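Local coordinates for coat protein (Leviviridae sp., PDB 6YFR) that forms dimers that assemble into the protein shell of a single-stranded RNA bacteriophage, here as a virus-like particle, at the interface of chains A and B. Sequence-based numbering; all coordinates share one arbitrary frame. Chains: chain A/B, coat protein.

The interface of chains A and B. Residues chain A 58-59, 71-73; chain B 80, 82, 85, 90.
B:Leu82 reaches toward chain A with CG beside its own backbone N (chi1 -56°) and an extended outer chain (chi2 171°), which brings the methyl CD1 against A:Ile58, A:Asp71 and A:Ile73. B:Leu82 CD1 meets the beta-carbon CB of A:Asp71 at 3.8 Å. The same methyl of B:Leu82 lies 3.9 Å from both the CG1 methylene of A:Ile73 and the branch methyl CG2 of A:Ile58. The leucine crosses A:Ile73 at about a right angle and runs antiparallel past A:Ile58; its other methyl, CD2, faces the backbone O of A:Thr72, 4.0 Å away. A:Ile58 has its longer branch turned anti to the backbone N (chi1 -174°); with its outer chain also extended, CD1 reaches B:Val90 CG2 at 4.0 Å, the side chains crossing at about a right angle. A:Ile73 and B:Thr80 meet at a slant, the threonine OG1 against A:Ile73 CA at 3.3 Å and the isoleucine CG2 3.7 Å from the threonine carbonyl O. The carboxylate of A:Asp71 leans toward B:Ser85, but its OD2 stays 3.8 Å from the hydroxyl OG, a loose polar approach. Among these residues the contact is mainly aliphatic, and B:Leu82 gives up the most surface, 62 Å². In the two-fold coat-protein dimer each chain's helices reach across the partner; this patch lies where paired strands 47-59 and 70-82 of chain A meet the end of strand 70-82 and the start of helix 90-107 of chain B.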
loop_
_atom_site.group_PDB
_atom_site.type_symbol
_atom_site.label_atom_id
_atom_site.label_comp_id
_atom_site.label_asym_id
_atom_site.label_seq_id
_atom_site.Cartn_x
_atom_site.Cartn_y
_atom_site.Cartn_z
ATOM N N ILE A 58 -69.753 -18.694 -12.010
ATOM C CA ILE A 58 -70.905 -18.571 -11.121
ATOM C C ILE A 58 -70.583 -17.549 -10.036
ATOM O O ILE A 58 -69.467 -17.548 -9.491
ATOM C CB ILE A 58 -71.291 -19.944 -10.540
ATOM C CG1 ILE A 58 -72.578 -19.865 -9.719
ATOM C CG2 ILE A 58 -70.152 -20.534 -9.711
ATOM C CD1 ILE A 58 -73.092 -21.223 -9.283
ATOM N N PRO A 59 -71.505 -16.644 -9.712
ATOM C CA PRO A 59 -71.224 -15.652 -8.669
ATOM C C PRO A 59 -71.162 -16.291 -7.293
ATOM O O PRO A 59 -71.856 -17.268 -7.002
ATOM C CB PRO A 59 -72.401 -14.675 -8.778
ATOM C CG PRO A 59 -73.492 -15.464 -9.434
ATOM C CD PRO A 59 -72.797 -16.401 -10.376
ATOM N N ASP A 71 -66.620 -17.276 -8.911
ATOM C CA ASP A 71 -65.978 -18.573 -8.859
ATOM C C ASP A 71 -66.155 -19.282 -10.198
ATOM O O ASP A 71 -67.033 -18.945 -10.998
ATOM C CB ASP A 71 -66.562 -19.418 -7.726
ATOM C CG ASP A 71 -66.548 -18.695 -6.391
ATOM O OD1 ASP A 71 -65.512 -18.086 -6.049
ATOM O OD2 ASP A 71 -67.579 -18.734 -5.685
ATOM N N THR A 72 -65.302 -20.269 -10.440
ATOM C CA THR A 72 -65.336 -21.038 -11.676
ATOM C C THR A 72 -65.483 -22.512 -11.337
ATOM O O THR A 72 -64.642 -23.076 -10.628
ATOM C CB THR A 72 -64.075 -20.805 -12.509
ATOM O OG1 THR A 72 -63.953 -19.411 -12.813
ATOM C CG2 THR A 72 -64.144 -21.597 -13.800
ATOM N N ILE A 73 -66.558 -23.125 -11.825
ATOM C CA ILE A 73 -66.694 -24.576 -11.816
ATOM C C ILE A 73 -65.982 -25.095 -13.061
ATOM O O ILE A 73 -66.403 -24.817 -14.189
ATOM C CB ILE A 73 -68.163 -25.007 -11.787
ATOM C CG1 ILE A 73 -68.884 -24.329 -10.619
ATOM C CG2 ILE A 73 -68.270 -26.512 -11.666
ATOM C CD1 ILE A 73 -70.362 -24.638 -10.553
ATOM N N THR B 80 -64.226 -29.496 -10.265
ATOM C CA THR B 80 -64.066 -28.644 -9.088
ATOM C C THR B 80 -65.381 -28.554 -8.318
ATOM O O THR B 80 -66.401 -28.116 -8.866
ATOM C CB THR B 80 -63.605 -27.244 -9.486
ATOM O OG1 THR B 80 -64.665 -26.576 -10.179
ATOM C CG2 THR B 80 -62.385 -27.319 -10.391
ATOM N N LEU B 82 -66.896 -26.518 -5.416
ATOM C CA LEU B 82 -66.702 -25.333 -4.589
ATOM C C LEU B 82 -67.151 -25.616 -3.161
ATOM O O LEU B 82 -68.242 -26.148 -2.938
ATOM C CB LEU B 82 -67.482 -24.155 -5.166
ATOM C CG LEU B 82 -67.181 -23.793 -6.621
ATOM C CD1 LEU B 82 -68.181 -22.763 -7.133
ATOM C CD2 LEU B 82 -65.766 -23.279 -6.748
ATOM N N SER B 85 -68.704 -21.413 -1.202
ATOM C CA SER B 85 -69.616 -20.534 -1.916
ATOM C C SER B 85 -70.960 -20.481 -1.204
ATOM O O SER B 85 -71.490 -21.511 -0.778
ATOM C CB SER B 85 -69.810 -20.997 -3.360
ATOM O OG SER B 85 -70.688 -20.128 -4.052
ATOM N N VAL B 90 -74.773 -23.910 -6.682
ATOM C CA VAL B 90 -73.507 -24.581 -6.964
ATOM C C VAL B 90 -73.720 -26.067 -7.230
ATOM O O VAL B 90 -73.128 -26.632 -8.155
ATOM C CB VAL B 90 -72.509 -24.343 -5.816
ATOM C CG1 VAL B 90 -71.299 -25.253 -5.960
ATOM C CG2 VAL B 90 -72.067 -22.888 -5.802
#